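Local coordinates for protein beta-glucoside kinase (Listeria monocytogenes, PDB 4HTL) that phosphorylates cellobiose with ATP to give cellobiose-6'-phosphate, and may also regulate transcription of the cellobiose transport operon, at residues M18-P23 and I27-S32; W92-A95 and P100-I103; L112-L117 and T273-N278. All coordinates share one frame; numbering follows the deposited sequence.

Contact 1. Residues M18-P23 and I27-S32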
HETATM    1  N   MSE A  18     -28.650  12.294   2.546  1.00 26.76           N
HETATM    2  CA  MSE A  18     -29.078  12.794   1.257  1.00 29.41           C
HETATM    3  C   MSE A  18     -28.972  14.315   1.297  1.00 26.18           C
HETATM    4  O   MSE A  18     -29.199  14.937   2.355  1.00 33.15           O
HETATM    5  CB  MSE A  18     -30.529  12.359   0.967  1.00 30.14           C
HETATM    6  CG  MSE A  18     -30.850  10.934   1.344  1.00 30.78           C
HETATM    7 SE   MSE A  18     -32.752  10.479   1.153  0.65 35.04          SE
HETATM    8  CE  MSE A  18     -32.934   9.752   2.873  1.00 32.91           C
ATOM      9  N   GLY A  19     -28.644  14.923   0.162  1.00 23.97           N
ATOM     10  CA  GLY A  19     -28.589  16.370   0.091  1.00 24.25           C
ATOM     11  C   GLY A  19     -28.742  16.875  -1.312  1.00 24.59           C
ATOM     12  O   GLY A  19     -28.624  16.115  -2.287  1.00 29.24           O
ATOM     13  N   VAL A  20     -29.051  18.164  -1.412  1.00 26.91           N
ATOM     14  CA  VAL A  20     -28.979  18.876  -2.681  1.00 28.01           C
ATOM     15  C   VAL A  20     -27.773  19.794  -2.516  1.00 29.70           C
ATOM     16  O   VAL A  20     -27.672  20.558  -1.541  1.00 29.88           O
ATOM     17  CB  VAL A  20     -30.253  19.674  -2.988  1.00 30.19           C
ATOM     18  CG1 VAL A  20     -30.055  20.554  -4.242  1.00 29.04           C
ATOM     19  CG2 VAL A  20     -31.460  18.727  -3.104  1.00 31.58           C
ATOM     20  N   VAL A  21     -26.842  19.656  -3.451  1.00 26.90           N
ATOM     21  CA  VAL A  21     -25.528  20.246  -3.337  1.00 24.29           C
ATOM     22  C   VAL A  21     -25.266  21.066  -4.597  1.00 27.10           C
ATOM     23  O   VAL A  21     -25.542  20.633  -5.746  1.00 31.59           O
ATOM     24  CB  VAL A  21     -24.445  19.158  -3.153  1.00 25.59           C
ATOM     25  CG1 VAL A  21     -23.091  19.773  -2.759  1.00 26.33           C
ATOM     26  CG2 VAL A  21     -24.906  18.114  -2.134  1.00 24.95           C
ATOM     27  N   LEU A  22     -24.728  22.251  -4.383  1.00 29.91           N
ATOM     28  CA  LEU A  22     -24.327  23.116  -5.476  1.00 31.79           C
ATOM     29  C   LEU A  22     -22.881  22.743  -5.839  1.00 33.98           C
ATOM     30  O   LEU A  22     -22.155  22.180  -5.014  1.00 34.89           O
ATOM     31  CB  LEU A  22     -24.436  24.589  -5.058  1.00 33.00           C
ATOM     32  CG  LEU A  22     -25.819  25.073  -4.593  1.00 37.92           C
ATOM     33  CD1 LEU A  22     -25.790  26.566  -4.225  1.00 41.50           C
ATOM     34  CD2 LEU A  22     -26.873  24.818  -5.675  1.00 41.31           C
ATOM     35  N   PRO A  23     -22.456  23.067  -7.069  1.00 34.55           N
ATOM     36  CA  PRO A  23     -21.143  22.616  -7.521  1.00 36.83           C
ATOM     37  C   PRO A  23     -19.926  23.075  -6.705  1.00 37.16           C
ATOM     38  O   PRO A  23     -18.864  22.489  -6.908  1.00 35.75           O
ATOM     39  CB  PRO A  23     -21.066  23.124  -8.967  1.00 42.40           C
ATOM     40  CG  PRO A  23     -22.490  23.282  -9.384  1.00 46.93           C
ATOM     41  CD  PRO A  23     -23.187  23.765  -8.152  1.00 39.23           C
ATOM     42  N   ILE A  27     -24.297  22.838   0.603  1.00 27.65           N
ATOM     43  CA  ILE A  27     -25.374  21.858   0.699  1.00 28.47           C
ATOM     44  C   ILE A  27     -26.620  22.593   1.158  1.00 33.22           C
ATOM     45  O   ILE A  27     -26.705  23.001   2.322  1.00 39.45           O
ATOM     46  CB  ILE A  27     -25.004  20.733   1.685  1.00 27.60           C
ATOM     47  CG1 ILE A  27     -23.808  19.973   1.144  1.00 27.40           C
ATOM     48  CG2 ILE A  27     -26.163  19.761   1.862  1.00 29.65           C
ATOM     49  CD1 ILE A  27     -23.289  18.903   2.083  1.00 30.01           C
ATOM     50  N   ILE A  28     -27.577  22.760   0.242  1.00 31.15           N
ATOM     51  CA  ILE A  28     -28.700  23.678   0.448  1.00 33.39           C
ATOM     52  C   ILE A  28     -29.914  22.990   1.043  1.00 37.96           C
ATOM     53  O   ILE A  28     -30.811  23.668   1.544  1.00 41.65           O
ATOM     54  CB  ILE A  28     -29.050  24.473  -0.850  1.00 35.79           C
ATOM     55  CG1 ILE A  28     -29.592  23.580  -1.950  1.00 36.85           C
ATOM     56  CG2 ILE A  28     -27.829  25.234  -1.374  1.00 45.20           C
ATOM     57  CD1 ILE A  28     -30.193  24.324  -3.127  1.00 47.00           C
ATOM     58  N   LEU A  29     -29.914  21.657   1.053  1.00 37.05           N
ATOM     59  CA  LEU A  29     -30.979  20.856   1.669  1.00 38.84           C
ATOM     60  C   LEU A  29     -30.390  19.512   2.066  1.00 37.15           C
ATOM     61  O   LEU A  29     -29.547  18.965   1.346  1.00 32.44           O
ATOM     62  CB  LEU A  29     -32.174  20.670   0.699  1.00 40.71           C
ATOM     63  CG  LEU A  29     -33.428  19.951   1.241  1.00 48.49           C
ATOM     64  CD1 LEU A  29     -34.705  20.679   0.830  1.00 50.13           C
ATOM     65  CD2 LEU A  29     -33.492  18.475   0.847  1.00 46.58           C
ATOM     66  N   THR A  30     -30.793  18.998   3.215  1.00 29.11           N
ATOM     67  CA  THR A  30     -30.427  17.635   3.632  1.00 33.68           C
ATOM     68  C   THR A  30     -31.661  16.818   4.075  1.00 36.15           C
ATOM     69  O   THR A  30     -32.723  17.365   4.389  1.00 38.90           O
ATOM     70  CB  THR A  30     -29.456  17.617   4.804  1.00 39.77           C
ATOM     71  OG1 THR A  30     -30.065  18.256   5.910  1.00 44.64           O
ATOM     72  CG2 THR A  30     -28.140  18.323   4.463  1.00 39.10           C
ATOM     73  N   LYS A  31     -31.481  15.499   4.096  1.00 36.49           N
ATOM     74  CA  LYS A  31     -32.451  14.556   4.611  1.00 35.55           C
ATOM     75  C   LYS A  31     -31.695  13.291   4.994  1.00 31.70           C
ATOM     76  O   LYS A  31     -30.756  12.895   4.312  1.00 34.45           O
ATOM     77  CB  LYS A  31     -33.502  14.242   3.538  1.00 37.17           C
ATOM     78  CG  LYS A  31     -34.725  13.476   4.052  1.00 40.81           C
ATOM     79  CD  LYS A  31     -35.651  13.104   2.914  1.00 37.98           C
ATOM     80  CE  LYS A  31     -36.883  12.347   3.393  1.00 46.62           C
ATOM     81  NZ  LYS A  31     -37.711  11.902   2.239  1.00 37.24           N
ATOM     82  N   SER A  32     -32.089  12.662   6.083  1.00 34.76           N
ATOM     83  CA  SER A  32     -31.470  11.424   6.547  1.00 36.19           C
ATOM     84  C   SER A  32     -32.578  10.393   6.836  1.00 41.49           C
ATOM     85  O   SER A  32     -33.712  10.766   7.179  1.00 47.34           O
ATOM     86  CB  SER A  32     -30.646  11.729   7.806  1.00 41.82           C
ATOM     87  OG  SER A  32     -30.155  10.568   8.424  1.00 47.76           O
TER
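Met18-Val21 and Ile27-Ser32 form the two arms of an antiparallel beta hairpin, their short axes 4.5 Å apart and 170° from each other. Met18 pairs with Lys31 and Val20 with Leu29 as hydrogen-bonded pairs, though the bond from Met18 N to Lys31 O is weak. Gly19 faces Thr30 in a non-hydrogen-bonded pair. A beta bulge then shifts the register by one, and Val21 pairs with Ile27. The bulge leaves Ile28 as the extra residue, and its N donates to Val20 O over 2.8 Å. Leu29 N is buried here and has no partner in the model. Ile28 has CG1 wedged between its own N and carbonyl carbon (chi1 67°). CG1 thus meets Val20 CG1 at 3.8 Å, while Ile28 CG2 reaches Leu22 CD1 at 3.7 Å. The Leu22 and Ile28 side chains cross at about a right angle. By contrast, Val21 and Ile27 lie side by side, with Val21 CG2 3.9 Å from Ile27 CG1. Met18 is a selenomethionine, and its CE bends to within 4.0 Å of Ser32 C. Lys31 runs out extended, and its NZ forms a salt bridge with Glu53. Strand 15-21 is flanked on its other side by strand 6-11, and 27-34 is the edge strand. Helix 40-52 packs on Met18, Leu29 and Lys31. Helix 280-293 packs on Val21 and Ile27, on the other face.

Contact 2. Residues W92-A95 and P100-I103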
ATOM      1  N   TRP A  92     -29.404   2.085 -13.210  1.00 38.25           N
ATOM      2  CA  TRP A  92     -30.721   2.086 -12.583  1.00 38.59           C
ATOM      3  C   TRP A  92     -31.216   3.491 -12.393  1.00 35.19           C
ATOM      4  O   TRP A  92     -32.339   3.814 -12.788  1.00 41.34           O
ATOM      5  CB  TRP A  92     -30.680   1.346 -11.242  1.00 39.45           C
ATOM      6  CG  TRP A  92     -32.039   1.167 -10.614  1.00 42.08           C
ATOM      7  CD1 TRP A  92     -32.958   0.156 -10.860  1.00 49.59           C
ATOM      8  CD2 TRP A  92     -32.674   2.020  -9.592  1.00 41.66           C
ATOM      9  NE1 TRP A  92     -34.095   0.322 -10.088  1.00 48.73           N
ATOM     10  CE2 TRP A  92     -33.981   1.417  -9.301  1.00 46.45           C
ATOM     11  CE3 TRP A  92     -32.295   3.161  -8.905  1.00 42.53           C
ATOM     12  CZ2 TRP A  92     -34.860   1.970  -8.367  1.00 47.95           C
ATOM     13  CZ3 TRP A  92     -33.184   3.707  -7.968  1.00 53.36           C
ATOM     14  CH2 TRP A  92     -34.440   3.124  -7.708  1.00 44.62           C
ATOM     15  N   LEU A  93     -30.372   4.341 -11.806  1.00 35.68           N
ATOM     16  CA  LEU A  93     -30.735   5.727 -11.521  1.00 37.79           C
ATOM     17  C   LEU A  93     -30.926   6.542 -12.813  1.00 35.66           C
ATOM     18  O   LEU A  93     -31.815   7.400 -12.880  1.00 46.67           O
ATOM     19  CB  LEU A  93     -29.692   6.378 -10.592  1.00 37.75           C
ATOM     20  CG  LEU A  93     -29.720   5.997  -9.099  1.00 37.02           C
ATOM     21  CD1 LEU A  93     -28.440   6.433  -8.360  1.00 31.87           C
ATOM     22  CD2 LEU A  93     -30.957   6.596  -8.446  1.00 41.57           C
ATOM     23  N   GLU A  94     -30.108   6.267 -13.831  1.00 33.44           N
ATOM     24  CA  GLU A  94     -30.254   6.916 -15.139  1.00 38.18           C
ATOM     25  C   GLU A  94     -31.600   6.560 -15.770  1.00 36.34           C
ATOM     26  O   GLU A  94     -32.283   7.433 -16.324  1.00 40.53           O
ATOM     27  CB  GLU A  94     -29.130   6.506 -16.093  1.00 39.95           C
ATOM     28  CG  GLU A  94     -27.782   7.111 -15.777  1.00 42.08           C
ATOM     29  CD  GLU A  94     -26.662   6.497 -16.586  1.00 43.97           C
ATOM     30  OE1 GLU A  94     -26.791   5.333 -17.029  1.00 50.02           O
ATOM     31  OE2 GLU A  94     -25.639   7.188 -16.750  1.00 57.71           O
ATOM     32  N   ALA A  95     -31.980   5.285 -15.679  1.00 40.28           N
ATOM     33  CA  ALA A  95     -33.233   4.807 -16.255  1.00 43.22           C
ATOM     34  C   ALA A  95     -34.420   5.390 -15.478  1.00 43.54           C
ATOM     35  O   ALA A  95     -35.424   5.750 -16.060  1.00 51.76           O
ATOM     36  CB  ALA A  95     -33.295   3.278 -16.249  1.00 46.76           C
ATOM     37  N   PRO A 100     -27.972  12.749 -15.468  1.00 40.93           N
ATOM     38  CA  PRO A 100     -26.625  12.170 -15.346  1.00 41.29           C
ATOM     39  C   PRO A 100     -26.362  11.702 -13.915  1.00 37.40           C
ATOM     40  O   PRO A 100     -26.819  12.345 -12.953  1.00 36.51           O
ATOM     41  CB  PRO A 100     -25.700  13.327 -15.720  1.00 45.31           C
ATOM     42  CG  PRO A 100     -26.504  14.562 -15.473  1.00 47.79           C
ATOM     43  CD  PRO A 100     -27.932  14.194 -15.756  1.00 41.74           C
ATOM     44  N   VAL A 101     -25.657  10.574 -13.796  1.00 40.44           N
ATOM     45  CA  VAL A 101     -25.392   9.912 -12.517  1.00 35.57           C
ATOM     46  C   VAL A 101     -23.902   9.563 -12.416  1.00 34.94           C
ATOM     47  O   VAL A 101     -23.258   9.205 -13.414  1.00 34.51           O
ATOM     48  CB  VAL A 101     -26.249   8.626 -12.362  1.00 36.67           C
ATOM     49  CG1 VAL A 101     -25.971   7.939 -11.018  1.00 35.38           C
ATOM     50  CG2 VAL A 101     -27.739   8.963 -12.513  1.00 37.07           C
ATOM     51  N   ALA A 102     -23.353   9.714 -11.219  1.00 28.71           N
ATOM     52  CA  ALA A 102     -22.027   9.225 -10.913  1.00 25.55           C
ATOM     53  C   ALA A 102     -22.064   8.460  -9.588  1.00 25.47           C
ATOM     54  O   ALA A 102     -22.882   8.723  -8.690  1.00 25.91           O
ATOM     55  CB  ALA A 102     -21.006  10.349 -10.876  1.00 26.06           C
ATOM     56  N   ILE A 103     -21.170   7.491  -9.499  1.00 25.14           N
ATOM     57  CA  ILE A 103     -21.053   6.672  -8.312  0.70 24.15           C
ATOM     58  C   ILE A 103     -19.575   6.369  -8.007  1.00 24.22           C
ATOM     59  O   ILE A 103     -18.759   6.154  -8.928  1.00 23.69           O
ATOM     60  CB  ILE A 103     -21.856   5.395  -8.477  0.70 24.66           C
ATOM     61  CG1 ILE A 103     -21.821   4.575  -7.193  0.70 22.93           C
ATOM     62  CG2 ILE A 103     -21.328   4.597  -9.650  0.70 29.40           C
ATOM     63  CD1 ILE A 103     -22.943   3.585  -7.122  0.70 26.81           C
TER
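Leu93, which packs on Val101, has its backbone O hydrogen-bonded to Thr97 OG1. That bond stays within helix 89-97. Toward the strand, carbon atoms make the contact. Val101 points toward the helix. Its CG2 sits between two carbons, 3.8 Å from Leu93 CB and equally 3.8 Å from Glu94 CG. The other methyl, Val101 CG1, lies against Leu93 alone, 3.9 Å from Leu93 CD1. It is placed there by standing opposite the valine's own backbone N (chi1 -180°). The Leu93 and Val101 side chains meet at about a right angle. Glu94 slants across Val101, and it is the methylene CG that does the touching. Its chain is extended beyond CG and carries the carboxylate past the valine. Both Leu93 and Val101 also touch Ile60 of strand 59-64, and Leu93 touches Val62 there. Strands 59-64 and 101-105 are parallel neighbours, and helix 89-97 lies in the connection between them. Pro100 and Ala102 turn away from this helix and meet helix 280-293, so the edge strand has a helix on each face. The chemistry is therefore that of a small hydrophobic seam. It is held by apolar packing alone, with a glutamate methylene finishing the apolar surface. Leu93 and Val101 are buried, whereas the partly exposed Glu94 closes the seam at its margin.

Contact 3. Residues L112-L117 and T273-N278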
ATOM      1  N   LEU A 112     -11.959  12.088  -1.218  1.00 16.38           N
ATOM      2  CA  LEU A 112     -12.156  13.152  -2.191  1.00 17.18           C
ATOM      3  C   LEU A 112     -12.651  14.440  -1.539  1.00 17.43           C
ATOM      4  O   LEU A 112     -12.251  15.520  -1.966  1.00 19.90           O
ATOM      5  CB  LEU A 112     -13.067  12.691  -3.323  1.00 16.63           C
ATOM      6  CG  LEU A 112     -12.504  11.624  -4.294  1.00 17.48           C
ATOM      7  CD1 LEU A 112     -13.604  11.152  -5.257  1.00 18.34           C
ATOM      8  CD2 LEU A 112     -11.215  12.015  -5.017  1.00 18.62           C
ATOM      9  N   ALA A 113     -13.476  14.327  -0.497  1.00 19.50           N
ATOM     10  CA  ALA A 113     -13.895  15.500   0.270  1.00 16.89           C
ATOM     11  C   ALA A 113     -12.662  16.180   0.904  1.00 18.59           C
ATOM     12  O   ALA A 113     -12.524  17.435   0.887  1.00 16.65           O
ATOM     13  CB  ALA A 113     -14.967  15.168   1.294  1.00 19.84           C
ATOM     14  N   GLU A 114     -11.780  15.360   1.457  1.00 15.49           N
ATOM     15  CA  GLU A 114     -10.534  15.868   2.035  1.00 16.19           C
ATOM     16  C   GLU A 114      -9.654  16.617   1.003  1.00 16.03           C
ATOM     17  O   GLU A 114      -9.085  17.691   1.305  1.00 17.30           O
ATOM     18  CB  GLU A 114      -9.750  14.722   2.733  1.00 16.26           C
ATOM     19  CG  GLU A 114      -8.880  15.201   3.899  1.00 15.06           C
ATOM     20  CD  GLU A 114      -9.684  15.754   5.039  1.00 17.02           C
ATOM     21  OE1 GLU A 114      -9.571  16.960   5.340  1.00 16.43           O
ATOM     22  OE2 GLU A 114     -10.434  14.958   5.599  1.00 19.55           O
ATOM     23  N   LYS A 115      -9.556  16.037  -0.196  1.00 16.67           N
ATOM     24  CA  LYS A 115      -8.808  16.613  -1.328  1.00 17.52           C
ATOM     25  C   LYS A 115      -9.462  17.937  -1.803  1.00 17.26           C
ATOM     26  O   LYS A 115      -8.781  18.922  -2.114  1.00 18.57           O
ATOM     27  CB  LYS A 115      -8.718  15.625  -2.497  1.00 17.38           C
ATOM     28  CG  LYS A 115      -8.112  16.208  -3.764  1.00 21.91           C
ATOM     29  CD  LYS A 115      -6.652  16.629  -3.503  1.00 26.33           C
ATOM     30  CE  LYS A 115      -5.832  17.086  -4.712  1.00 33.13           C
ATOM     31  NZ  LYS A 115      -4.455  17.544  -4.271  1.00 26.75           N
ATOM     32  N   TRP A 116     -10.786  17.941  -1.887  1.00 16.28           N
ATOM     33  CA  TRP A 116     -11.528  19.089  -2.465  1.00 15.65           C
ATOM     34  C   TRP A 116     -11.591  20.264  -1.542  1.00 16.82           C
ATOM     35  O   TRP A 116     -11.201  21.389  -1.884  1.00 18.32           O
ATOM     36  CB  TRP A 116     -12.939  18.606  -2.808  1.00 17.69           C
ATOM     37  CG  TRP A 116     -13.806  19.606  -3.524  1.00 20.20           C
ATOM     38  CD1 TRP A 116     -13.415  20.767  -4.198  1.00 20.35           C
ATOM     39  CD2 TRP A 116     -15.251  19.570  -3.640  1.00 20.80           C
ATOM     40  NE1 TRP A 116     -14.513  21.440  -4.702  1.00 22.18           N
ATOM     41  CE2 TRP A 116     -15.638  20.769  -4.406  1.00 19.83           C
ATOM     42  CE3 TRP A 116     -16.234  18.717  -3.181  1.00 20.79           C
ATOM     43  CZ2 TRP A 116     -16.949  21.046  -4.688  1.00 22.43           C
ATOM     44  CZ3 TRP A 116     -17.556  19.008  -3.473  1.00 24.69           C
ATOM     45  CH2 TRP A 116     -17.910  20.127  -4.240  1.00 25.14           C
ATOM     46  N   LEU A 117     -12.055  20.000  -0.320  1.00 16.67           N
ATOM     47  CA  LEU A 117     -12.446  21.033   0.630  1.00 16.92           C
ATOM     48  C   LEU A 117     -11.731  20.968   1.968  1.00 17.51           C
ATOM     49  O   LEU A 117     -11.890  21.867   2.800  1.00 17.29           O
ATOM     50  CB  LEU A 117     -13.959  20.928   0.889  1.00 18.54           C
ATOM     51  CG  LEU A 117     -14.827  21.126  -0.358  1.00 22.18           C
ATOM     52  CD1 LEU A 117     -16.306  20.835  -0.004  1.00 27.73           C
ATOM     53  CD2 LEU A 117     -14.661  22.515  -1.021  1.00 23.49           C
ATOM     54  N   THR A 273      -6.532  14.642  12.339  1.00 15.42           N
ATOM     55  CA  THR A 273      -7.886  14.256  12.052  1.00 14.46           C
ATOM     56  C   THR A 273      -8.373  14.644  10.656  1.00 13.68           C
ATOM     57  O   THR A 273      -7.974  15.658  10.096  1.00 17.92           O
ATOM     58  CB  THR A 273      -8.876  14.824  13.078  1.00 15.75           C
ATOM     59  OG1 THR A 273      -8.741  16.257  13.138  1.00 16.73           O
ATOM     60  CG2 THR A 273      -8.653  14.151  14.475  1.00 16.69           C
ATOM     61  N   ALA A 274      -9.248  13.812  10.116  1.00 15.76           N
ATOM     62  CA  ALA A 274      -9.970  14.107   8.873  1.00 15.02           C
ATOM     63  C   ALA A 274     -10.962  15.232   9.169  1.00 16.80           C
ATOM     64  O   ALA A 274     -11.344  15.422  10.296  1.00 19.41           O
ATOM     65  CB  ALA A 274     -10.737  12.845   8.427  1.00 17.60           C
ATOM     66  N   THR A 275     -11.394  15.941   8.136  1.00 16.02           N
ATOM     67  CA  THR A 275     -12.390  16.992   8.258  1.00 15.73           C
ATOM     68  C   THR A 275     -13.747  16.555   7.661  1.00 16.06           C
ATOM     69  O   THR A 275     -13.890  15.528   6.984  1.00 18.32           O
ATOM     70  CB  THR A 275     -11.912  18.279   7.570  1.00 15.63           C
ATOM     71  OG1 THR A 275     -11.714  18.047   6.175  1.00 17.69           O
ATOM     72  CG2 THR A 275     -10.613  18.859   8.194  1.00 17.78           C
ATOM     73  N   HIS A 276     -14.760  17.393   7.859  1.00 17.68           N
ATOM     74  CA  HIS A 276     -16.089  17.167   7.262  1.00 18.05           C
ATOM     75  C   HIS A 276     -16.646  15.813   7.638  1.00 18.73           C
ATOM     76  O   HIS A 276     -17.241  15.110   6.785  1.00 19.58           O
ATOM     77  CB  HIS A 276     -16.055  17.343   5.733  1.00 16.22           C
ATOM     78  CG  HIS A 276     -15.539  18.683   5.291  1.00 19.44           C
ATOM     79  ND1 HIS A 276     -14.218  18.923   5.092  1.00 18.44           N
ATOM     80  CD2 HIS A 276     -16.205  19.888   5.041  1.00 22.09           C
ATOM     81  CE1 HIS A 276     -14.056  20.237   4.714  1.00 19.23           C
ATOM     82  NE2 HIS A 276     -15.265  20.826   4.717  1.00 20.23           N
ATOM     83  N   LYS A 277     -16.482  15.415   8.897  1.00 19.90           N
ATOM     84  CA  LYS A 277     -16.964  14.122   9.369  1.00 20.59           C
ATOM     85  C   LYS A 277     -18.430  13.850   8.951  1.00 18.91           C
ATOM     86  O   LYS A 277     -18.785  12.738   8.541  1.00 23.56           O
ATOM     87  CB  LYS A 277     -16.883  14.046  10.911  1.00 27.65           C
ATOM     88  CG  LYS A 277     -17.701  12.910  11.537  1.00 34.03           C
ATOM     89  CD  LYS A 277     -17.693  12.951  13.070  1.00 39.95           C
ATOM     90  CE  LYS A 277     -16.532  12.170  13.652  1.00 43.28           C
ATOM     91  NZ  LYS A 277     -16.658  10.664  13.583  1.00 60.59           N
ATOM     92  N   ASN A 278     -19.287  14.872   9.100  1.00 20.79           N
ATOM     93  CA  ASN A 278     -20.712  14.653   8.829  1.00 23.44           C
ATOM     94  C   ASN A 278     -21.080  14.509   7.353  1.00 23.37           C
ATOM     95  O   ASN A 278     -21.898  13.669   6.982  1.00 30.36           O
ATOM     96  CB  ASN A 278     -21.536  15.717   9.564  1.00 25.24           C
ATOM     97  CG  ASN A 278     -21.319  15.650  11.081  1.00 32.75           C
ATOM     98  OD1 ASN A 278     -21.543  14.588  11.758  1.00 33.59           O
ATOM     99  ND2 ASN A 278     -20.799  16.740  11.622  1.00 30.70           N
TER
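The His276 ring meets Leu117 with its edge: Leu117 O lies near the ring plane, 3.3 Å from His276 CE1. Leu117 CB is also 3.9 Å from the same CE1. Within the helix, Leu117 CG rests on one face of the neighbouring Trp116 ring, 3.6 Å above its plane and offset toward the rim. The flat carboxylate of Glu114 receives Thr275 through both oxygens. Thr275 OG1 donates to Glu114 OE1 over a short 2.5 Å, from the syn side but 30° out of the carboxylate plane. Thr275 N donates to Glu114 OE2 at 2.9 Å, on the syn lone pair of that oxygen, in a fairly straight bond. The threonine thus gives its backbone N-H and its hydroxyl to one carboxylate, which fixes the rotation of both. Thr275 OG1 can do this because it stands between its own N and carbonyl carbon (chi1 62°). The glutamate chain bends at chi2 (65°) to bring its end to the loop. Thr275 OG1 also accepts from His276 ND1 at 2.9 Å, so histidine, threonine and glutamate are linked in a chain of hydrogen bonds. Lys119 N adds a second donor to Glu114 OE1. With three N-H or O-H groups directed at it, the carboxylate is probably ionised. Alongside, Ala274 CB lies 3.5 Å from Glu114 OE2. Glu114 is buried, while its loop partners are partly exposed. The loop joins strand 270-273 of the second five-stranded sheet to helix 280-293, which packs on the first sheet. The Glu114-Thr275 bonds thus lie where the two halves of the actin-like fold meet. Helix 280-293 contacts Ala113, Trp116 and Leu117 of helix 106-117 as well as His276 of the loop.

Overall arrangement
Contacts 1 and 2 belong to the same five-stranded sheet, at its opposite edges, 27-34 and 101-105. Their centres are about 17 Å apart. Strand 6-11, which carries part of the probable ATP-binding segment, lies between these edges. Contact 3 uses helix 106-117, which directly follows the strand of contact 2, and joins it to a loop leaving the second five-stranded sheet, so it ties the two halves of this actin-like ATPase fold together. It is about 24 Å from contact 2 between centres but touches contact 1, where Pro23 O is 3.3 Å from Trp116 CZ2. The three follow in series along the chain, and helix 280-293 packs on all of them.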